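Local coordinates for Lmo2446 protein (Listeria monocytogenes serovar 1/2a, PDB 5I0D) that belongs to glycosyl hydrolase family 31 and carries near its C-terminus a carbohydrate-binding module of family 6 that binds calcium and alpha-D-glucopyranose, at residues Y941-G946 against I1054-V1059; D912-L917 against T961-V966. All coordinates share one frame; numbering follows the deposited sequence.

Contact 1. Residues Y941-G946 against I1054-V1059. With CA (calcium ion), chain S; GLC (alpha-D-glucopyranose), chain D; GLC (alpha-D-glucopyranose), chain C.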
ATOM      1  N   TYR A 941     -25.448 -26.305  -0.868  1.00 15.51           N
ATOM      2  CA  TYR A 941     -24.133 -26.779  -0.534  1.00 15.78           C
ATOM      3  C   TYR A 941     -23.849 -27.970  -1.447  1.00 15.97           C
ATOM      4  O   TYR A 941     -24.417 -29.047  -1.267  1.00 15.89           O
ATOM      5  CB  TYR A 941     -24.094 -27.210   0.933  1.00 16.30           C
ATOM      6  CG  TYR A 941     -24.130 -26.042   1.878  1.00 16.53           C
ATOM      7  CD1 TYR A 941     -25.340 -25.467   2.280  1.00 17.14           C
ATOM      8  CD2 TYR A 941     -22.945 -25.505   2.376  1.00 16.76           C
ATOM      9  CE1 TYR A 941     -25.365 -24.371   3.140  1.00 17.35           C
ATOM     10  CE2 TYR A 941     -22.954 -24.432   3.240  1.00 16.91           C
ATOM     11  CZ  TYR A 941     -24.151 -23.857   3.606  1.00 17.35           C
ATOM     12  OH  TYR A 941     -24.092 -22.823   4.501  1.00 18.51           O
ATOM     13  N   GLU A 942     -23.002 -27.754  -2.454  1.00 15.93           N
ATOM     14  CA  GLU A 942     -22.723 -28.814  -3.436  1.00 16.43           C
ATOM     15  C   GLU A 942     -21.923 -29.961  -2.813  1.00 16.77           C
ATOM     16  O   GLU A 942     -20.906 -29.737  -2.169  1.00 16.09           O
ATOM     17  CB  GLU A 942     -21.972 -28.257  -4.639  1.00 16.83           C
ATOM     18  CG  GLU A 942     -22.727 -27.200  -5.431  1.00 16.87           C
ATOM     19  CD  GLU A 942     -24.057 -27.693  -5.971  1.00 17.61           C
ATOM     20  OE1 GLU A 942     -24.196 -28.915  -6.147  1.00 18.58           O
ATOM     21  OE2 GLU A 942     -24.961 -26.864  -6.228  1.00 18.12           O
ATOM     22  N   ALA A 943     -22.393 -31.199  -3.005  1.00 17.17           N
ATOM     23  CA  ALA A 943     -21.693 -32.370  -2.485  1.00 17.85           C
ATOM     24  C   ALA A 943     -20.270 -32.459  -3.024  1.00 18.27           C
ATOM     25  O   ALA A 943     -19.327 -32.830  -2.311  1.00 18.29           O
ATOM     26  CB  ALA A 943     -22.456 -33.646  -2.857  1.00 18.44           C
ATOM     27  N   GLU A 944     -20.138 -32.113  -4.295  1.00 18.76           N
ATOM     28  CA  GLU A 944     -18.858 -32.072  -4.989  1.00 19.59           C
ATOM     29  C   GLU A 944     -17.840 -31.085  -4.361  1.00 19.50           C
ATOM     30  O   GLU A 944     -16.642 -31.245  -4.550  1.00 19.75           O
ATOM     31  CB  GLU A 944     -19.065 -31.830  -6.512  1.00 20.17           C
ATOM     32  CG  GLU A 944     -19.817 -30.549  -6.973  1.00 19.86           C
ATOM     33  CD  GLU A 944     -21.368 -30.642  -7.172  1.00 20.35           C
ATOM     34  OE1 GLU A 944     -21.953 -31.429  -6.429  1.00 19.85           O
ATOM     35  OE2 GLU A 944     -21.798 -29.826  -8.022  1.00 20.17           O
ATOM     36  N   PHE A 945     -18.311 -30.079  -3.622  1.00 19.15           N
ATOM     37  CA  PHE A 945     -17.420 -29.156  -2.890  1.00 19.43           C
ATOM     38  C   PHE A 945     -17.230 -29.526  -1.411  1.00 20.29           C
ATOM     39  O   PHE A 945     -16.570 -28.788  -0.661  1.00 20.41           O
ATOM     40  CB  PHE A 945     -17.951 -27.722  -2.958  1.00 18.96           C
ATOM     41  CG  PHE A 945     -18.127 -27.170  -4.353  1.00 19.10           C
ATOM     42  CD1 PHE A 945     -17.376 -27.621  -5.438  1.00 19.97           C
ATOM     43  CD2 PHE A 945     -19.060 -26.167  -4.573  1.00 18.72           C
ATOM     44  CE1 PHE A 945     -17.582 -27.082  -6.712  1.00 20.20           C
ATOM     45  CE2 PHE A 945     -19.250 -25.612  -5.835  1.00 18.64           C
ATOM     46  CZ  PHE A 945     -18.515 -26.063  -6.897  1.00 19.40           C
ATOM     47  N   GLY A 946     -17.808 -30.647  -0.982  1.00 20.80           N
ATOM     48  CA  GLY A 946     -17.668 -31.104   0.382  1.00 21.47           C
ATOM     49  C   GLY A 946     -16.306 -31.711   0.644  1.00 22.57           C
ATOM     50  O   GLY A 946     -15.497 -31.924  -0.278  1.00 22.95           O
ATOM     51  N   ILE A1054     -25.997 -44.312  -4.771  1.00 24.61           N
ATOM     52  CA  ILE A1054     -26.658 -43.084  -5.177  1.00 23.58           C
ATOM     53  C   ILE A1054     -25.668 -42.172  -5.881  1.00 22.97           C
ATOM     54  O   ILE A1054     -24.452 -42.364  -5.810  1.00 22.98           O
ATOM     55  CB  ILE A1054     -27.286 -42.316  -3.988  1.00 22.40           C
ATOM     56  CG1 ILE A1054     -26.219 -41.708  -3.068  1.00 21.67           C
ATOM     57  CG2 ILE A1054     -28.225 -43.219  -3.199  1.00 22.99           C
ATOM     58  CD1 ILE A1054     -26.800 -40.867  -1.938  1.00 20.76           C
ATOM     59  N   ASN A1055     -26.217 -41.181  -6.561  1.00 22.39           N
ATOM     60  CA  ASN A1055     -25.455 -40.011  -6.955  1.00 21.78           C
ATOM     61  C   ASN A1055     -25.966 -38.875  -6.111  1.00 20.65           C
ATOM     62  O   ASN A1055     -27.175 -38.666  -6.056  1.00 20.85           O
ATOM     63  CB  ASN A1055     -25.646 -39.739  -8.437  1.00 22.39           C
ATOM     64  CG  ASN A1055     -24.976 -40.792  -9.296  1.00 23.78           C
ATOM     65  OD1 ASN A1055     -24.087 -41.513  -8.833  1.00 24.13           O
ATOM     66  ND2 ASN A1055     -25.398 -40.892 -10.549  1.00 24.78           N
ATOM     67  N   PHE A1056     -25.062 -38.147  -5.458  1.00 19.99           N
ATOM     68  CA  PHE A1056     -25.415 -37.156  -4.419  1.00 18.89           C
ATOM     69  C   PHE A1056     -25.087 -35.769  -4.974  1.00 18.54           C
ATOM     70  O   PHE A1056     -23.930 -35.442  -5.185  1.00 18.62           O
ATOM     71  CB  PHE A1056     -24.610 -37.495  -3.164  1.00 18.83           C
ATOM     72  CG  PHE A1056     -24.885 -36.638  -1.939  1.00 18.17           C
ATOM     73  CD1 PHE A1056     -25.971 -35.755  -1.839  1.00 18.03           C
ATOM     74  CD2 PHE A1056     -24.061 -36.781  -0.827  1.00 18.07           C
ATOM     75  CE1 PHE A1056     -26.167 -35.005  -0.679  1.00 17.31           C
ATOM     76  CE2 PHE A1056     -24.274 -36.053   0.340  1.00 17.53           C
ATOM     77  CZ  PHE A1056     -25.325 -35.159   0.411  1.00 17.17           C
ATOM     78  N   ASP A1057     -26.116 -34.969  -5.216  1.00 18.21           N
ATOM     79  CA  ASP A1057     -25.944 -33.709  -5.928  1.00 18.23           C
ATOM     80  C   ASP A1057     -25.565 -32.531  -5.027  1.00 17.63           C
ATOM     81  O   ASP A1057     -24.606 -31.771  -5.345  1.00 18.29           O
ATOM     82  CB  ASP A1057     -27.213 -33.370  -6.715  1.00 18.66           C
ATOM     83  CG  ASP A1057     -27.078 -32.088  -7.500  1.00 19.00           C
ATOM     84  OD1 ASP A1057     -25.923 -31.661  -7.738  1.00 20.03           O
ATOM     85  OD2 ASP A1057     -28.125 -31.506  -7.848  1.00 18.98           O
ATOM     86  N   HIS A1058     -26.376 -32.372  -3.966  1.00 17.03           N
ATOM     87  CA  HIS A1058     -26.283 -31.244  -3.030  1.00 16.41           C
ATOM     88  C   HIS A1058     -27.185 -31.414  -1.820  1.00 16.13           C
ATOM     89  O   HIS A1058     -28.073 -32.280  -1.810  1.00 15.84           O
ATOM     90  CB  HIS A1058     -26.590 -29.881  -3.724  1.00 16.57           C
ATOM     91  CG  HIS A1058     -28.030 -29.656  -4.120  1.00 16.82           C
ATOM     92  ND1 HIS A1058     -28.381 -29.203  -5.370  1.00 17.29           N
ATOM     93  CD2 HIS A1058     -29.190 -29.736  -3.421  1.00 16.96           C
ATOM     94  CE1 HIS A1058     -29.689 -29.056  -5.443  1.00 17.71           C
ATOM     95  NE2 HIS A1058     -30.209 -29.374  -4.274  1.00 17.25           N
ATOM     96  N   VAL A1059     -26.977 -30.541  -0.832  1.00 15.79           N
ATOM     97  CA  VAL A1059     -27.983 -30.284   0.195  1.00 15.88           C
ATOM     98  C   VAL A1059     -28.386 -28.825   0.190  1.00 16.02           C
ATOM     99  O   VAL A1059     -27.584 -27.956  -0.158  1.00 16.31           O
ATOM    100  CB  VAL A1059     -27.551 -30.732   1.619  1.00 15.72           C
ATOM    101  CG1 VAL A1059     -27.188 -32.204   1.626  1.00 15.96           C
ATOM    102  CG2 VAL A1059     -26.402 -29.930   2.178  1.00 15.71           C
TER
HETATM  103 CA    CA S1106     -23.786 -30.815  -7.392  1.00 14.58          CA
HETATM  104  C1  GLC D   4     -24.537 -46.328 -12.670  1.00 34.20           C
HETATM  105  C2  GLC D   4     -24.769 -44.834 -12.855  1.00 33.45           C
HETATM  106  C3  GLC D   4     -23.771 -44.019 -12.043  1.00 32.23           C
HETATM  107  C4  GLC D   4     -23.834 -44.432 -10.577  1.00 32.35           C
HETATM  108  C5  GLC D   4     -23.670 -45.945 -10.466  1.00 33.16           C
HETATM  109  C6  GLC D   4     -23.815 -46.452  -9.044  1.00 33.29           C
HETATM  110  O2  GLC D   4     -24.692 -44.464 -14.238  1.00 33.66           O
HETATM  111  O3  GLC D   4     -24.082 -42.637 -12.208  1.00 31.39           O
HETATM  112  O4  GLC D   4     -22.794 -43.771  -9.847  1.00 32.65           O
HETATM  113  O5  GLC D   4     -24.640 -46.624 -11.276  1.00 32.98           O
HETATM  114  O6  GLC D   4     -23.437 -47.831  -9.066  1.00 34.55           O
HETATM  115  C1  GLC C   1     -14.390 -30.122  -6.895  1.00 21.72           C
HETATM  116  C2  GLC C   1     -15.281 -30.191  -8.141  1.00 22.01           C
HETATM  117  C3  GLC C   1     -14.677 -29.408  -9.296  1.00 21.45           C
HETATM  118  C4  GLC C   1     -14.297 -27.994  -8.864  1.00 20.58           C
HETATM  119  C5  GLC C   1     -13.453 -28.016  -7.602  1.00 19.62           C
HETATM  120  C6  GLC C   1     -13.200 -26.617  -7.088  1.00 18.86           C
HETATM  121  O1  GLC C   1     -13.160 -30.830  -7.086  1.00 22.24           O
HETATM  122  O2  GLC C   1     -15.480 -31.551  -8.541  1.00 23.33           O
HETATM  123  O3  GLC C   1     -15.636 -29.323 -10.357  1.00 22.30           O
HETATM  124  O4  GLC C   1     -13.577 -27.347  -9.916  1.00 20.28           O
HETATM  125  O5  GLC C   1     -14.116 -28.754  -6.562  1.00 20.46           O
HETATM  126  O6  GLC C   1     -12.305 -26.755  -5.989  1.00 17.89           O
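The methyl group of A943 lies over one face of the F1056 ring, displaced toward the CG and CD2 side. Its CB is 4.1 Å from the F1056 ring centroid and 14° off the ring normal, which identifies a CH-pi contact; the ring of F1044 also meets F1056. The backbone of A943 is tied to the same strand, since A943 N donates to D1057 O at 3.3 Å from 43° above the carbonyl plane.

That carbonyl also serves calcium. Five ligand atoms come from these segments, E942 OE1, both carboxylate oxygens of E944, D1057 O and D1057 OD1, all between 2.2 and 2.4 Å from the ion; T961 O and G964 O complete the site. E944 therefore binds in bidentate fashion, E942 through one oxygen. A bend at chi2 (-59°) turns the E942 carboxylate back to the metal, while its OE2 is held by N916. With OD1 on calcium and OD2 in a salt bridge with R994, the D1057 carboxylate is fixed in rotation from both oxygens. The positive ion probably offsets the repulsion among these crowded oxygens.

The strand pairing starts at the site itself. Y941 and V1059 form an antiparallel hydrogen-bonded pair, with Y941 N to V1059 O at 2.8 Å and V1059 N to Y941 O at 3.0 Å; E942 and H1058 follow as a non-hydrogen-bonded pair. D1057 and H1058 both face R994 in a classic beta bulge. Farther along, N1055 ND2 donates to O3 of alpha-D-glucopyranose (chain D) at 2.7 Å, and OD1 accepts from its O4. Calcium bound where the first and last strands of the module meet, with sugar held nearby, fits the beta-sandwich of a family 6 carbohydrate-binding module.

Contact 2. Residues D912-L917 against T961-V966. With CA (calcium ion), chain S; GLC (alpha-D-glucopyranose), chain C.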
ATOM      1  N   ASP A 912     -28.722 -19.901 -13.171  1.00 18.59           N
ATOM      2  CA  ASP A 912     -27.451 -20.475 -13.574  1.00 18.55           C
ATOM      3  C   ASP A 912     -27.181 -21.632 -12.617  1.00 18.10           C
ATOM      4  O   ASP A 912     -26.788 -21.406 -11.480  1.00 17.08           O
ATOM      5  CB  ASP A 912     -26.378 -19.359 -13.480  1.00 18.60           C
ATOM      6  CG  ASP A 912     -24.971 -19.821 -13.803  1.00 19.20           C
ATOM      7  OD1 ASP A 912     -24.694 -21.031 -13.843  1.00 19.84           O
ATOM      8  OD2 ASP A 912     -24.110 -18.923 -13.985  1.00 20.27           O
ATOM      9  N   THR A 913     -27.367 -22.869 -13.092  1.00 18.44           N
ATOM     10  CA  THR A 913     -27.324 -24.051 -12.206  1.00 18.35           C
ATOM     11  C   THR A 913     -25.899 -24.374 -11.736  1.00 18.00           C
ATOM     12  O   THR A 913     -25.690 -24.976 -10.664  1.00 17.62           O
ATOM     13  CB  THR A 913     -27.934 -25.316 -12.876  1.00 19.32           C
ATOM     14  OG1 THR A 913     -27.160 -25.689 -14.026  1.00 19.52           O
ATOM     15  CG2 THR A 913     -29.388 -25.079 -13.291  1.00 19.75           C
ATOM     16  N   VAL A 914     -24.919 -23.976 -12.540  1.00 17.91           N
ATOM     17  CA  VAL A 914     -23.518 -24.247 -12.235  1.00 18.06           C
ATOM     18  C   VAL A 914     -23.054 -23.380 -11.081  1.00 17.28           C
ATOM     19  O   VAL A 914     -22.382 -23.876 -10.184  1.00 17.46           O
ATOM     20  CB  VAL A 914     -22.627 -24.050 -13.487  1.00 18.57           C
ATOM     21  CG1 VAL A 914     -21.137 -24.106 -13.146  1.00 18.60           C
ATOM     22  CG2 VAL A 914     -22.986 -25.113 -14.525  1.00 19.58           C
ATOM     23  N   GLN A 915     -23.421 -22.099 -11.118  1.00 16.86           N
ATOM     24  CA  GLN A 915     -22.986 -21.101 -10.130  1.00 16.13           C
ATOM     25  C   GLN A 915     -23.991 -20.893  -8.995  1.00 15.72           C
ATOM     26  O   GLN A 915     -23.691 -20.179  -8.012  1.00 15.23           O
ATOM     27  CB  GLN A 915     -22.763 -19.748 -10.817  1.00 16.32           C
ATOM     28  CG  GLN A 915     -21.629 -19.751 -11.845  1.00 16.74           C
ATOM     29  CD  GLN A 915     -20.245 -19.810 -11.212  1.00 16.90           C
ATOM     30  OE1 GLN A 915     -20.023 -19.302 -10.112  1.00 17.25           O
ATOM     31  NE2 GLN A 915     -19.289 -20.400 -11.922  1.00 17.60           N
ATOM     32  N   ASN A 916     -25.165 -21.502  -9.126  1.00 15.52           N
ATOM     33  CA  ASN A 916     -26.278 -21.249  -8.226  1.00 15.35           C
ATOM     34  C   ASN A 916     -26.557 -19.759  -8.080  1.00 15.17           C
ATOM     35  O   ASN A 916     -26.611 -19.224  -6.991  1.00 14.58           O
ATOM     36  CB  ASN A 916     -26.064 -21.941  -6.887  1.00 15.35           C
ATOM     37  CG  ASN A 916     -26.058 -23.457  -7.014  1.00 15.66           C
ATOM     38  OD1 ASN A 916     -27.003 -24.052  -7.515  1.00 16.00           O
ATOM     39  ND2 ASN A 916     -25.019 -24.080  -6.513  1.00 16.03           N
ATOM     40  N   LEU A 917     -26.741 -19.111  -9.231  1.00 15.34           N
ATOM     41  CA  LEU A 917     -27.018 -17.672  -9.293  1.00 15.27           C
ATOM     42  C   LEU A 917     -28.325 -17.442 -10.021  1.00 15.49           C
ATOM     43  O   LEU A 917     -28.539 -17.992 -11.083  1.00 15.70           O
ATOM     44  CB  LEU A 917     -25.886 -16.920 -10.029  1.00 15.24           C
ATOM     45  CG  LEU A 917     -24.528 -16.926  -9.341  1.00 15.19           C
ATOM     46  CD1 LEU A 917     -23.439 -16.403 -10.276  1.00 15.49           C
ATOM     47  CD2 LEU A 917     -24.584 -16.140  -8.038  1.00 15.13           C
ATOM     48  N   THR A 961     -26.981 -29.571  -9.927  1.00 19.35           N
ATOM     49  CA  THR A 961     -26.478 -28.217  -9.700  1.00 19.41           C
ATOM     50  C   THR A 961     -24.969 -28.300  -9.449  1.00 19.10           C
ATOM     51  O   THR A 961     -24.408 -29.380  -9.153  1.00 19.91           O
ATOM     52  CB  THR A 961     -27.195 -27.511  -8.535  1.00 18.88           C
ATOM     53  OG1 THR A 961     -26.941 -28.220  -7.328  1.00 18.71           O
ATOM     54  CG2 THR A 961     -28.707 -27.450  -8.771  1.00 19.38           C
ATOM     55  N   GLY A 962     -24.326 -27.139  -9.568  1.00 18.95           N
ATOM     56  CA  GLY A 962     -22.889 -27.046  -9.432  1.00 18.85           C
ATOM     57  C   GLY A 962     -22.245 -27.661 -10.650  1.00 19.65           C
ATOM     58  O   GLY A 962     -22.797 -27.596 -11.745  1.00 19.87           O
ATOM     59  N   THR A 963     -21.082 -28.274 -10.445  1.00 19.88           N
ATOM     60  CA  THR A 963     -20.281 -28.863 -11.524  1.00 21.00           C
ATOM     61  C   THR A 963     -20.495 -30.372 -11.671  1.00 21.34           C
ATOM     62  O   THR A 963     -19.964 -30.979 -12.588  1.00 22.24           O
ATOM     63  CB  THR A 963     -18.774 -28.641 -11.278  1.00 21.64           C
ATOM     64  OG1 THR A 963     -18.391 -29.276 -10.048  1.00 20.88           O
ATOM     65  CG2 THR A 963     -18.450 -27.143 -11.234  1.00 21.81           C
ATOM     66  N   GLY A 964     -21.260 -30.970 -10.767  1.00 20.83           N
ATOM     67  CA  GLY A 964     -21.523 -32.404 -10.833  1.00 21.49           C
ATOM     68  C   GLY A 964     -22.157 -32.944  -9.576  1.00 20.99           C
ATOM     69  O   GLY A 964     -23.013 -32.292  -8.987  1.00 20.95           O
ATOM     70  N   PHE A 965     -21.735 -34.142  -9.175  1.00 21.29           N
ATOM     71  CA  PHE A 965     -22.295 -34.825  -8.013  1.00 20.65           C
ATOM     72  C   PHE A 965     -21.261 -35.805  -7.484  1.00 21.33           C
ATOM     73  O   PHE A 965     -20.265 -36.094  -8.163  1.00 22.49           O
ATOM     74  CB  PHE A 965     -23.583 -35.573  -8.375  1.00 20.96           C
ATOM     75  CG  PHE A 965     -23.482 -36.395  -9.643  1.00 22.15           C
ATOM     76  CD1 PHE A 965     -22.998 -37.707  -9.616  1.00 23.10           C
ATOM     77  CD2 PHE A 965     -23.890 -35.864 -10.855  1.00 22.48           C
ATOM     78  CE1 PHE A 965     -22.925 -38.459 -10.773  1.00 24.30           C
ATOM     79  CE2 PHE A 965     -23.798 -36.604 -12.025  1.00 23.77           C
ATOM     80  CZ  PHE A 965     -23.314 -37.904 -11.985  1.00 24.64           C
ATOM     81  N   VAL A 966     -21.487 -36.306  -6.273  1.00 20.79           N
ATOM     82  CA  VAL A 966     -20.657 -37.368  -5.737  1.00 21.61           C
ATOM     83  C   VAL A 966     -21.260 -38.679  -6.224  1.00 22.66           C
ATOM     84  O   VAL A 966     -22.469 -38.917  -6.059  1.00 22.46           O
ATOM     85  CB  VAL A 966     -20.551 -37.315  -4.203  1.00 21.06           C
ATOM     86  CG1 VAL A 966     -19.882 -38.574  -3.660  1.00 22.20           C
ATOM     87  CG2 VAL A 966     -19.776 -36.078  -3.775  1.00 20.53           C
TER
HETATM   88 CA    CA S1106     -23.786 -30.815  -7.392  1.00 14.58          CA
HETATM   89  C1  GLC C   1     -14.390 -30.122  -6.895  1.00 21.72           C
HETATM   90  C2  GLC C   1     -15.281 -30.191  -8.141  1.00 22.01           C
HETATM   91  C3  GLC C   1     -14.677 -29.408  -9.296  1.00 21.45           C
HETATM   92  C4  GLC C   1     -14.297 -27.994  -8.864  1.00 20.58           C
HETATM   93  C5  GLC C   1     -13.453 -28.016  -7.602  1.00 19.62           C
HETATM   94  C6  GLC C   1     -13.200 -26.617  -7.088  1.00 18.86           C
HETATM   95  O1  GLC C   1     -13.160 -30.830  -7.086  1.00 22.24           O
HETATM   96  O2  GLC C   1     -15.480 -31.551  -8.541  1.00 23.33           O
HETATM   97  O3  GLC C   1     -15.636 -29.323 -10.357  1.00 22.30           O
HETATM   98  O4  GLC C   1     -13.577 -27.347  -9.916  1.00 20.28           O
HETATM   99  O5  GLC C   1     -14.116 -28.754  -6.562  1.00 20.46           O
HETATM  100  O6  GLC C   1     -12.305 -26.755  -5.989  1.00 17.89           O
HETATM  101  O   HOH W   1     -25.203 -27.513 -13.079  1.00 15.95           O
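T961 places its side chain against N916, in the loop of a beta-hairpin whose strands, 908-912 and 917-922, belong to a neighbouring beta domain. T961 CB lies 3.6 Å from N916 OD1 and equally 3.6 Å from T913 O. Of its two branches, CG2 is 4.0 Å from N916 OD1, the two side chains crossing at about a right angle. OG1, set between the backbone N and the carbonyl carbon (chi1 63°), turns instead to H1058 and E942, both probably hydrogen-bonded to it. The tip of N916 has its own outside partner, E942, which takes ND2.

The hairpin loop has internal supports. D912 OD1 accepts from Q915 N in an Asx motif, and N916 with L917 forms a G1 beta bulge opposite D912.

Across the junction, G962 N donates to T913 O at 2.8 Å with an N-H...O angle of 161°. Two CA-H...O contacts run in opposite senses beside it: G962 CA to V914 O at 3.3 Å and V914 CA to G962 O at 3.5 Å. The positive phi of G962 (72°) accompanies a turn that directs the carbonyls of T961 and G964 onto calcium. T963 OG1 hydrogen-bonds to O3 of alpha-D-glucopyranose (chain C). On the T913 side, one water accepts from T913 OG1 at 2.8 Å and donates to G962 O at 2.8 Å.

Overall arrangement
Contacts 1 and 2 have centres about 9 Å apart and share one calcium ion: contact 1 supplies five of its seven ligand atoms, the 961-966 segment of contact 2 the other two. A second connection runs through T961 OG1, which is 2.6 Å from H1058 ND1 and 2.6 Å from E942 OE2, both probable hydrogen bonds. Strands 965-968 and 1054-1062 are also neighbours in one sheet, where V966 and F1056 bond through their backbones. The metal thus lies between the module's own strand pairing and its junction with the 912-917 hairpin loop. F945 and T963 bring both contacts to alpha-D-glucopyranose of chain C; N1055 of contact 1 reaches the separate chain D sugar.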